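Local coordinates for 3-hydroxyacyl-CoA dehydrogenase (Burkholderia thailandensis, PDB 4XGN), which probably catalyses the reversible NAD-dependent oxidation of 3-hydroxyacyl-CoA to 3-oxoacyl-CoA, as a member of the short-chain dehydrogenase/reductase family, at residues N14-T19 against Q237-P242; G93-A98 against A164-S169; V149-V154 against A229-L234. All coordinates share one frame; numbering follows the deposited sequence.

Contact 1. Residues N14-T19 against Q237-P242; sequences NVFLIT and QIFENP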
loop_
_atom_site.group_PDB
_atom_site.type_symbol
_atom_site.label_atom_id
_atom_site.label_comp_id
_atom_site.label_asym_id
_atom_site.label_seq_id
_atom_site.Cartn_x
_atom_site.Cartn_y
_atom_site.Cartn_z
ATOM N N ASN A 14 -1.629 -22.400 27.592
ATOM C CA ASN A 14 -1.671 -22.852 26.211
ATOM C C ASN A 14 -0.262 -22.818 25.662
ATOM O O ASN A 14 0.641 -22.209 26.272
ATOM C CB ASN A 14 -2.603 -21.977 25.351
ATOM C CG ASN A 14 -4.069 -22.301 25.602
ATOM O OD1 ASN A 14 -4.455 -23.484 25.629
ATOM N ND2 ASN A 14 -4.866 -21.283 25.847
ATOM N N VAL A 15 -0.091 -23.459 24.509
ATOM C CA VAL A 15 1.231 -23.624 23.921
ATOM C C VAL A 15 1.483 -22.720 22.724
ATOM O O VAL A 15 0.616 -22.573 21.862
ATOM C CB VAL A 15 1.494 -25.102 23.545
ATOM C CG1 VAL A 15 2.858 -25.300 22.861
ATOM C CG2 VAL A 15 1.424 -25.955 24.798
ATOM N N PHE A 16 2.700 -22.165 22.684
ATOM C CA PHE A 16 3.145 -21.249 21.601
ATOM C C PHE A 16 4.457 -21.717 21.062
ATOM O O PHE A 16 5.426 -21.881 21.816
ATOM C CB PHE A 16 3.277 -19.823 22.128
ATOM C CG PHE A 16 2.004 -19.327 22.648
ATOM C CD1 PHE A 16 1.616 -19.651 23.939
ATOM C CD2 PHE A 16 1.075 -18.705 21.795
ATOM C CE1 PHE A 16 0.377 -19.288 24.420
ATOM C CE2 PHE A 16 -0.172 -18.338 22.288
ATOM C CZ PHE A 16 -0.504 -18.628 23.599
ATOM N N LEU A 17 4.461 -21.937 19.745
ATOM C CA LEU A 17 5.628 -22.425 18.995
ATOM C C LEU A 17 6.268 -21.203 18.382
ATOM O O LEU A 17 5.573 -20.431 17.690
ATOM C CB LEU A 17 5.211 -23.436 17.936
ATOM C CG LEU A 17 6.322 -23.889 16.957
ATOM C CD1 LEU A 17 7.501 -24.520 17.673
ATOM C CD2 LEU A 17 5.714 -24.879 15.972
ATOM N N ILE A 18 7.543 -20.997 18.694
ATOM C CA ILE A 18 8.247 -19.798 18.317
ATOM C C ILE A 18 9.515 -20.225 17.552
ATOM O O ILE A 18 10.453 -20.754 18.151
ATOM C CB ILE A 18 8.638 -18.944 19.506
ATOM C CG1 ILE A 18 7.416 -18.615 20.402
ATOM C CG2 ILE A 18 9.306 -17.658 19.050
ATOM C CD1 ILE A 18 7.758 -17.905 21.682
ATOM N N THR A 19 9.564 -19.875 16.278
ATOM C CA THR A 19 10.747 -20.136 15.454
ATOM C C THR A 19 11.706 -18.976 15.628
ATOM O O THR A 19 11.286 -17.833 15.843
ATOM C CB THR A 19 10.469 -20.383 13.981
ATOM O OG1 THR A 19 10.212 -19.146 13.318
ATOM C CG2 THR A 19 9.364 -21.424 13.774
ATOM N N GLN A 237 -0.831 -8.619 21.682
ATOM C CA GLN A 237 -2.069 -7.909 21.255
ATOM C C GLN A 237 -2.760 -8.663 20.120
ATOM O O GLN A 237 -3.976 -8.788 20.094
ATOM C CB GLN A 237 -1.777 -6.462 20.888
ATOM C CG GLN A 237 -2.904 -5.749 20.131
ATOM C CD GLN A 237 -4.167 -5.472 20.936
ATOM O OE1 GLN A 237 -5.208 -5.130 20.343
ATOM N NE2 GLN A 237 -4.112 -5.642 22.263
ATOM N N ILE A 238 -1.979 -9.131 19.143
ATOM C CA ILE A 238 -2.528 -9.918 18.081
ATOM C C ILE A 238 -3.193 -11.196 18.578
ATOM O O ILE A 238 -4.302 -11.520 18.160
ATOM C CB ILE A 238 -1.478 -10.240 17.006
ATOM C CG1 ILE A 238 -1.059 -8.964 16.277
ATOM C CG2 ILE A 238 -2.007 -11.368 16.086
ATOM C CD1 ILE A 238 0.236 -9.080 15.492
ATOM N N PHE A 239 -2.535 -11.928 19.485
ATOM C CA PHE A 239 -3.189 -13.068 20.114
ATOM C C PHE A 239 -4.472 -12.717 20.829
ATOM O O PHE A 239 -5.429 -13.437 20.668
ATOM C CB PHE A 239 -2.225 -13.812 21.068
ATOM C CG PHE A 239 -1.104 -14.573 20.381
ATOM C CD1 PHE A 239 -1.286 -15.209 19.176
ATOM C CD2 PHE A 239 0.127 -14.713 21.019
ATOM C CE1 PHE A 239 -0.239 -15.920 18.576
ATOM C CE2 PHE A 239 1.171 -15.427 20.445
ATOM C CZ PHE A 239 0.990 -16.017 19.214
ATOM N N GLU A 240 -4.511 -11.594 21.543
ATOM C CA GLU A 240 -5.668 -11.232 22.359
ATOM C C GLU A 240 -6.757 -10.441 21.646
ATOM O O GLU A 240 -7.771 -10.154 22.272
ATOM C CB GLU A 240 -5.198 -10.509 23.625
ATOM C CG GLU A 240 -4.290 -11.410 24.479
ATOM C CD GLU A 240 -3.783 -10.786 25.774
ATOM O OE1 GLU A 240 -3.686 -9.542 25.891
ATOM O OE2 GLU A 240 -3.447 -11.553 26.692
ATOM N N ASN A 241 -6.560 -10.048 20.391
ATOM C CA ASN A 241 -7.566 -9.237 19.700
ATOM C C ASN A 241 -8.229 -10.035 18.593
ATOM O O ASN A 241 -7.652 -10.226 17.526
ATOM C CB ASN A 241 -6.975 -7.935 19.189
ATOM C CG ASN A 241 -8.038 -6.939 18.775
ATOM O OD1 ASN A 241 -9.115 -7.308 18.283
ATOM N ND2 ASN A 241 -7.743 -5.658 18.992
ATOM N N PRO A 242 -9.465 -10.484 18.823
ATOM C CA PRO A 242 -10.124 -11.330 17.833
ATOM C C PRO A 242 -10.358 -10.718 16.481
ATOM O O PRO A 242 -10.618 -11.462 15.539
ATOM C CB PRO A 242 -11.453 -11.655 18.506
ATOM C CG PRO A 242 -11.155 -11.514 19.929
ATOM C CD PRO A 242 -10.361 -10.272 19.974
#
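Phe16 on strand 15-19 and Phe239 in the last turn of helix 228-240 have the nearest backbones, yet their CA atoms stand 10.5 Å apart, so two phenyl groups must bridge the gap between sheet and helix. Both CA-CB bonds point across it, and the side chains reach out from the two sides and overlap alongside each other at their rings. Phe16 carries its ring beside its own backbone N (chi1 -60°), which brings the CD2-CE2 side to Phe239. The closest carbons are Phe16 CD2 and Phe239 CE2, at 3.5 Å, while Phe16 CE2 lies over the rim of one face of the Phe239 ring. With the planes inclined at 45° the rings meet obliquely. Large, flat and wholly apolar, phenylalanine suits this buried layer, where Leu33 of helix 24-35 touches both rings and Val89, Val147 and Val149 pack on Phe239. Just past the helix, Asn241 ND2 gives Gln237 OE1 a nearly straight bond of 2.9 Å (172°), and it also binds Glu230 O of the second subunit. The arrangement belongs to the Rossmann fold, in which helices cover a parallel sheet through an apolar interface.

Contact 2. Residues G93-A98 against A164-S169; sequences GIAPAA and AAYAAS. With NAD (nicotinamide-adenine-dinucleotide), chain I; EDO (1,2-ethanediol), chain J.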
loop_
_atom_site.group_PDB
_atom_site.type_symbol
_atom_site.label_atom_id
_atom_site.label_comp_id
_atom_site.label_asym_id
_atom_site.label_seq_id
_atom_site.Cartn_x
_atom_site.Cartn_y
_atom_site.Cartn_z
ATOM N N GLY A 93 14.925 -16.081 10.707
ATOM C CA GLY A 93 15.246 -15.304 9.528
ATOM C C GLY A 93 16.698 -14.918 9.522
ATOM O O GLY A 93 17.353 -14.972 10.571
ATOM N N ILE A 94 17.194 -14.570 8.319
ATOM C CA ILE A 94 18.527 -14.075 8.092
ATOM C C ILE A 94 18.396 -12.829 7.199
ATOM O O ILE A 94 17.411 -12.696 6.466
ATOM C CB ILE A 94 19.459 -15.104 7.407
ATOM C CG1 ILE A 94 18.806 -15.697 6.163
ATOM C CG2 ILE A 94 19.788 -16.233 8.368
ATOM C CD1 ILE A 94 19.703 -16.581 5.339
ATOM N N ALA A 95 19.385 -11.927 7.301
ATOM C CA ALA A 95 19.358 -10.650 6.554
ATOM C C ALA A 95 20.724 -10.340 5.928
ATOM O O ALA A 95 21.369 -9.364 6.273
ATOM C CB ALA A 95 18.906 -9.518 7.442
ATOM N N PRO A 96 21.154 -11.151 4.978
ATOM C CA PRO A 96 22.407 -10.808 4.288
ATOM C C PRO A 96 22.232 -9.597 3.353
ATOM O O PRO A 96 21.123 -9.110 3.192
ATOM C CB PRO A 96 22.790 -12.108 3.556
ATOM C CG PRO A 96 21.536 -12.896 3.454
ATOM C CD PRO A 96 20.547 -12.404 4.474
ATOM N N ALA A 97 23.338 -9.013 2.919
ATOM C CA ALA A 97 23.280 -7.873 2.033
ATOM C C ALA A 97 24.182 -8.154 0.826
ATOM O O ALA A 97 25.300 -8.656 0.966
ATOM C CB ALA A 97 23.757 -6.631 2.748
ATOM N N ALA A 98 23.705 -7.760 -0.339
ATOM C CA ALA A 98 24.477 -7.842 -1.566
ATOM C C ALA A 98 23.702 -7.065 -2.620
ATOM O O ALA A 98 22.481 -7.208 -2.714
ATOM C CB ALA A 98 24.626 -9.279 -2.025
ATOM N N ALA A 164 17.868 -6.470 -1.859
ATOM C CA ALA A 164 16.937 -7.104 -2.791
ATOM C C ALA A 164 16.441 -8.481 -2.329
ATOM O O ALA A 164 15.225 -8.739 -2.311
ATOM C CB ALA A 164 17.525 -7.183 -4.161
ATOM N N ALA A 165 17.355 -9.329 -1.871
ATOM C CA ALA A 165 16.956 -10.655 -1.396
ATOM C C ALA A 165 16.083 -10.601 -0.139
ATOM O O ALA A 165 15.025 -11.219 -0.091
ATOM C CB ALA A 165 18.153 -11.530 -1.115
ATOM N N TYR A 166 16.528 -9.842 0.850
ATOM C CA TYR A 166 15.786 -9.695 2.104
ATOM C C TYR A 166 14.411 -9.064 1.859
ATOM O O TYR A 166 13.406 -9.588 2.295
ATOM C CB TYR A 166 16.597 -8.848 3.052
ATOM C CG TYR A 166 16.038 -8.766 4.454
ATOM C CD1 TYR A 166 16.009 -9.873 5.270
ATOM C CD2 TYR A 166 15.639 -7.567 4.974
ATOM C CE1 TYR A 166 15.553 -9.792 6.565
ATOM C CE2 TYR A 166 15.155 -7.470 6.268
ATOM C CZ TYR A 166 15.153 -8.586 7.072
ATOM O OH TYR A 166 14.717 -8.537 8.396
ATOM N N ALA A 167 14.388 -8.000 1.066
ATOM C CA ALA A 167 13.131 -7.352 0.747
ATOM C C ALA A 167 12.183 -8.277 -0.006
ATOM O O ALA A 167 11.000 -8.371 0.318
ATOM C CB ALA A 167 13.377 -6.112 -0.078
ATOM N N ALA A 168 12.703 -9.010 -0.987
ATOM C CA ALA A 168 11.859 -10.001 -1.672
ATOM C C ALA A 168 11.237 -10.996 -0.719
ATOM O O ALA A 168 10.071 -11.272 -0.784
ATOM C CB ALA A 168 12.638 -10.733 -2.742
ATOM N N SER A 169 12.057 -11.548 0.160
ATOM C CA SER A 169 11.585 -12.501 1.099
ATOM C C SER A 169 10.550 -11.965 2.049
ATOM O O SER A 169 9.564 -12.637 2.317
ATOM C CB SER A 169 12.754 -13.156 1.854
ATOM O OG SER A 169 13.274 -12.318 2.889
HETATM P PA NAD I . 18.356 -13.013 15.492
HETATM O O1A NAD I . 19.484 -13.298 14.567
HETATM O O2A NAD I . 18.690 -12.523 16.867
HETATM O O5B NAD I . 17.391 -14.286 15.629
HETATM C C5B NAD I . 17.060 -15.080 14.511
HETATM C C4B NAD I . 16.968 -16.551 14.955
HETATM O O4B NAD I . 16.671 -17.183 13.817
HETATM C C3B NAD I . 18.345 -17.098 15.412
HETATM O O3B NAD I . 18.357 -17.602 16.707
HETATM C C2B NAD I . 18.600 -18.110 14.281
HETATM O O2B NAD I . 19.533 -19.162 14.726
HETATM C C1B NAD I . 17.404 -18.510 13.857
HETATM N N9A NAD I . 17.424 -19.025 12.523
HETATM C C8A NAD I . 18.085 -18.561 11.416
HETATM N N7A NAD I . 17.874 -19.414 10.360
HETATM C C5A NAD I . 17.072 -20.353 10.844
HETATM C C6A NAD I . 16.518 -21.450 10.238
HETATM N N6A NAD I . 16.708 -21.929 8.907
HETATM N N1A NAD I . 15.720 -22.255 10.957
HETATM C C2A NAD I . 15.452 -22.004 12.275
HETATM N N3A NAD I . 15.984 -20.902 12.881
HETATM C C4A NAD I . 16.801 -20.120 12.143
HETATM O O3 NAD I . 17.585 -11.863 14.676
HETATM P PN NAD I . 16.159 -11.199 15.098
HETATM O O1N NAD I . 16.385 -9.724 15.059
HETATM O O2N NAD I . 15.557 -11.712 16.397
HETATM O O5D NAD I . 15.209 -11.613 13.853
HETATM C C5D NAD I . 13.891 -12.126 14.036
HETATM C C4D NAD I . 13.014 -11.871 12.870
HETATM O O4D NAD I . 12.833 -10.517 12.833
HETATM C C3D NAD I . 13.681 -12.260 11.526
HETATM O O3D NAD I . 12.774 -12.762 10.644
HETATM C C2D NAD I . 14.218 -10.869 11.087
HETATM O O2D NAD I . 14.508 -10.848 9.615
HETATM C C1D NAD I . 13.247 -10.042 11.413
HETATM N N1N NAD I . 13.544 -8.622 11.564
HETATM C C2N NAD I . 14.527 -8.138 12.395
HETATM C C3N NAD I . 14.786 -6.779 12.517
HETATM C C7N NAD I . 15.881 -6.218 13.373
HETATM O O7N NAD I . 16.193 -5.058 13.242
HETATM N N7N NAD I . 16.515 -7.024 14.355
HETATM C C4N NAD I . 13.987 -5.884 11.773
HETATM C C5N NAD I . 12.981 -6.362 10.972
HETATM C C6N NAD I . 12.754 -7.717 10.872
HETATM C C1 EDO J . 17.255 -6.058 9.042
HETATM O O1 EDO J . 15.822 -6.207 9.162
HETATM C C2 EDO J . 17.884 -5.663 10.396
HETATM O O2 EDO J . 17.424 -4.367 10.842
HETATM O O HOH W 1 19.275 -8.918 1.035
HETATM O O HOH W 2 20.252 -8.937 -1.576
#
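The exposed methyl of Ala95 rests on the face of Tyr166, the very tyrosine whose hydroxyl binds the cofactor. It is a CH-pi contact: Ala95 CB lies 3.8 Å from the ring centroid, 25° off the normal, displaced toward the rim. A small side chain suits this place, since the loop backbone runs close to the ring. Ile94 O comes to the ring's edge instead, 3.4 Å from Tyr166 CD1, and is itself held by Asn119 ND2. Tyr166 reaches outward from helix 164-184 because its CG is anti to the backbone N (chi1 -172°), and two partners hold the far end of the ring. Tyr166 OH bonds to the ribose hydroxyl O2D of NAD at 2.6 Å, in the plane of the ring. It also bonds to O1 of an ethanediol, probably from the crystallisation liquor, at 2.7 Å. Gly93, having no side chain, can pass beside the same ribose, with its CA 3.7 Å from NAD O3D.

Water ties the rest of the loop to the start of the helix, where first-turn amides lack a preceding helical carbonyl. One water accepts from Tyr166 N at 2.9 Å and bonds to Pro96 O; another accepts from Ala165 N and bonds to Ala98 O. On the next turn Ser169 OG donates to Tyr166 O at 2.8 Å. Tyr166 and Lys170, which also binds NAD, match the Tyr-x-x-x-Lys signature of short-chain dehydrogenases, and the loop, tyrosine and ribose together are consistent with the active-site pocket of that family.

Contact 3. Residues V149-V154 against A229-L234; sequences VSTASV and AEYAML. With NAD (nicotinamide-adenine-dinucleotide), chain I.
Two groups hold Thr151 OG1: Tyr231 OH donates a short bond of 2.6 Å to it, and it is hydrogen-bonded in turn to Asn90 O, a carbonyl that can only accept. Threonine suits this buried position because its hydroxyl can accept and donate at once while its methyl serves a third partner. The hydroxyl stands on the N side (chi1 -47°), turned to the helix, and the methyl opposite the N, where Thr151 CG2 lies 3.4 Å from NAD O4D. The long tyrosine spans the distance from helix 228-240, extended away from its own N (chi1 173°), and the two side chains cross obliquely. Val149 adds a loose touch, CG1 lying 4.4 Å from Tyr231 OH. Beyond the strand, Ala152 O approaches NAD C6N at 3.4 Å, and Ser153 OG bonds to Ala155 N, capping the turn into the next helix. Lys170 NZ binds Thr151 O and, weakly, Ala152 O, tying the strand end to a lysine that also binds NAD. Strand 146-151 runs between strands 85-90 and 189-196, its C-terminal end at the cofactor, while Tyr231 fits against Leu25 and Thr29 of helix 24-35 and Ile194 of strand 189-196.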
loop_
_atom_site.group_PDB
_atom_site.type_symbol
_atom_site.label_atom_id
_atom_site.label_comp_id
_atom_site.label_asym_id
_atom_site.label_seq_id
_atom_site.Cartn_x
_atom_site.Cartn_y
_atom_site.Cartn_z
ATOM N N VAL A 149 1.376 -15.693 13.692
ATOM C CA VAL A 149 2.036 -14.404 13.532
ATOM C C VAL A 149 3.377 -14.617 12.836
ATOM O O VAL A 149 4.173 -15.435 13.258
ATOM C CB VAL A 149 2.294 -13.726 14.874
ATOM C CG1 VAL A 149 2.957 -12.370 14.673
ATOM C CG2 VAL A 149 0.976 -13.534 15.636
ATOM N N SER A 150 3.607 -13.912 11.741
ATOM C CA SER A 150 4.887 -13.968 11.028
ATOM C C SER A 150 5.583 -12.622 11.051
ATOM O O SER A 150 4.966 -11.582 11.343
ATOM C CB SER A 150 4.675 -14.449 9.633
ATOM O OG SER A 150 4.063 -15.726 9.588
ATOM N N THR A 151 6.896 -12.664 10.788
ATOM C CA THR A 151 7.711 -11.467 10.835
ATOM C C THR A 151 8.177 -11.135 9.437
ATOM O O THR A 151 8.926 -11.893 8.805
ATOM C CB THR A 151 8.925 -11.622 11.775
ATOM O OG1 THR A 151 8.509 -12.193 13.044
ATOM C CG2 THR A 151 9.589 -10.279 11.978
ATOM N N ALA A 152 7.717 -10.012 8.907
ATOM C CA ALA A 152 8.242 -9.473 7.723
ATOM C C ALA A 152 9.376 -8.482 8.129
ATOM O O ALA A 152 10.299 -8.887 8.827
ATOM C CB ALA A 152 7.151 -8.860 6.866
ATOM N N SER A 153 9.316 -7.237 7.675
ATOM C CA SER A 153 10.298 -6.159 7.908
ATOM C C SER A 153 9.759 -4.979 7.147
ATOM O O SER A 153 9.029 -5.144 6.178
ATOM C CB SER A 153 11.649 -6.509 7.280
ATOM O OG SER A 153 12.531 -5.404 7.289
ATOM N N VAL A 154 10.187 -3.784 7.545
ATOM C CA VAL A 154 9.942 -2.597 6.760
ATOM C C VAL A 154 10.656 -2.713 5.398
ATOM O O VAL A 154 10.255 -2.064 4.455
ATOM C CB VAL A 154 10.340 -1.303 7.501
ATOM C CG1 VAL A 154 9.484 -1.112 8.741
ATOM C CG2 VAL A 154 11.832 -1.220 7.762
ATOM N N ALA A 229 11.086 -6.779 23.660
ATOM C CA ALA A 229 9.851 -6.740 24.417
ATOM C C ALA A 229 8.731 -6.008 23.705
ATOM O O ALA A 229 7.536 -6.298 23.921
ATOM C CB ALA A 229 10.078 -6.131 25.801
ATOM N N GLU A 230 9.092 -5.007 22.919
ATOM C CA GLU A 230 8.091 -4.190 22.231
ATOM C C GLU A 230 7.499 -4.935 21.047
ATOM O O GLU A 230 6.318 -4.756 20.721
ATOM C CB GLU A 230 8.711 -2.863 21.829
ATOM C CG GLU A 230 9.048 -2.057 23.079
ATOM C CD GLU A 230 9.987 -0.889 22.880
ATOM O OE1 GLU A 230 10.864 -0.870 21.982
ATOM O OE2 GLU A 230 9.859 0.057 23.710
ATOM N N TYR A 231 8.324 -5.732 20.367
ATOM C CA TYR A 231 7.830 -6.660 19.402
ATOM C C TYR A 231 6.874 -7.658 20.041
ATOM O O TYR A 231 5.763 -7.924 19.578
ATOM C CB TYR A 231 9.007 -7.377 18.696
ATOM C CG TYR A 231 8.552 -8.493 17.773
ATOM C CD1 TYR A 231 8.382 -9.758 18.243
ATOM C CD2 TYR A 231 8.301 -8.269 16.405
ATOM C CE1 TYR A 231 7.939 -10.768 17.412
ATOM C CE2 TYR A 231 7.875 -9.284 15.565
ATOM C CZ TYR A 231 7.688 -10.544 16.087
ATOM O OH TYR A 231 7.260 -11.596 15.298
ATOM N N ALA A 232 7.331 -8.209 21.168
ATOM C CA ALA A 232 6.559 -9.175 21.858
ATOM C C ALA A 232 5.228 -8.655 22.371
ATOM O O ALA A 232 4.258 -9.376 22.313
ATOM C CB ALA A 232 7.360 -9.726 23.010
ATOM N N MET A 233 5.185 -7.395 22.780
ATOM C CA MET A 233 3.943 -6.777 23.195
ATOM C C MET A 233 2.924 -6.780 22.065
ATOM O O MET A 233 1.732 -7.032 22.307
ATOM C CB MET A 233 4.163 -5.304 23.577
ATOM C CG MET A 233 4.819 -5.004 24.914
ATOM S SD MET A 233 5.122 -3.197 24.926
ATOM C CE MET A 233 3.452 -2.684 24.654
ATOM N N LEU A 234 3.387 -6.479 20.831
ATOM C CA LEU A 234 2.479 -6.494 19.708
ATOM C C LEU A 234 2.020 -7.902 19.370
ATOM O O LEU A 234 0.865 -8.122 19.009
ATOM C CB LEU A 234 3.106 -5.820 18.480
ATOM C CG LEU A 234 2.212 -5.658 17.239
ATOM C CD1 LEU A 234 0.911 -4.969 17.533
ATOM C CD2 LEU A 234 3.025 -4.975 16.159
HETATM P PA NAD I . 18.356 -13.013 15.492
HETATM O O1A NAD I . 19.484 -13.298 14.567
HETATM O O2A NAD I . 18.690 -12.523 16.867
HETATM O O5B NAD I . 17.391 -14.286 15.629
HETATM C C5B NAD I . 17.060 -15.080 14.511
HETATM C C4B NAD I . 16.968 -16.551 14.955
HETATM O O4B NAD I . 16.671 -17.183 13.817
HETATM C C3B NAD I . 18.345 -17.098 15.412
HETATM O O3B NAD I . 18.357 -17.602 16.707
HETATM C C2B NAD I . 18.600 -18.110 14.281
HETATM O O2B NAD I . 19.533 -19.162 14.726
HETATM C C1B NAD I . 17.404 -18.510 13.857
HETATM N N9A NAD I . 17.424 -19.025 12.523
HETATM C C8A NAD I . 18.085 -18.561 11.416
HETATM N N7A NAD I . 17.874 -19.414 10.360
HETATM C C5A NAD I . 17.072 -20.353 10.844
HETATM C C6A NAD I . 16.518 -21.450 10.238
HETATM N N6A NAD I . 16.708 -21.929 8.907
HETATM N N1A NAD I . 15.720 -22.255 10.957
HETATM C C2A NAD I . 15.452 -22.004 12.275
HETATM N N3A NAD I . 15.984 -20.902 12.881
HETATM C C4A NAD I . 16.801 -20.120 12.143
HETATM O O3 NAD I . 17.585 -11.863 14.676
HETATM P PN NAD I . 16.159 -11.199 15.098
HETATM O O1N NAD I . 16.385 -9.724 15.059
HETATM O O2N NAD I . 15.557 -11.712 16.397
HETATM O O5D NAD I . 15.209 -11.613 13.853
HETATM C C5D NAD I . 13.891 -12.126 14.036
HETATM C C4D NAD I . 13.014 -11.871 12.870
HETATM O O4D NAD I . 12.833 -10.517 12.833
HETATM C C3D NAD I . 13.681 -12.260 11.526
HETATM O O3D NAD I . 12.774 -12.762 10.644
HETATM C C2D NAD I . 14.218 -10.869 11.087
HETATM O O2D NAD I . 14.508 -10.848 9.615
HETATM C C1D NAD I . 13.247 -10.042 11.413
HETATM N N1N NAD I . 13.544 -8.622 11.564
HETATM C C2N NAD I . 14.527 -8.138 12.395
HETATM C C3N NAD I . 14.786 -6.779 12.517
HETATM C C7N NAD I . 15.881 -6.218 13.373
HETATM O O7N NAD I . 16.193 -5.058 13.242
HETATM N N7N NAD I . 16.515 -7.024 14.355
HETATM C C4N NAD I . 13.987 -5.884 11.773
HETATM C C5N NAD I . 12.981 -6.362 10.972
HETATM C C6N NAD I . 12.754 -7.717 10.872
#

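From the N terminus, strand 15-19 opens the longest loop, which contact 1 closes 218 residues later at the end of helix 228-240; contacts 2 and 3 both fall within that span. Their segments alternate: 93-98, 149-154, 164-169, then 229-234, so the loops closed by contacts 2 and 3 cross. Contact 3 uses the first part of helix 228-240 and contact 1 its end, both covering the central parallel sheet, and they meet where Ile238 CG2 packs 3.7 Å from Val149 CG2. Contact 2 joins the loop after strand 85-90 to helix 164-184. It touches contact 3 through Tyr166 and Ser153, and both border NAD.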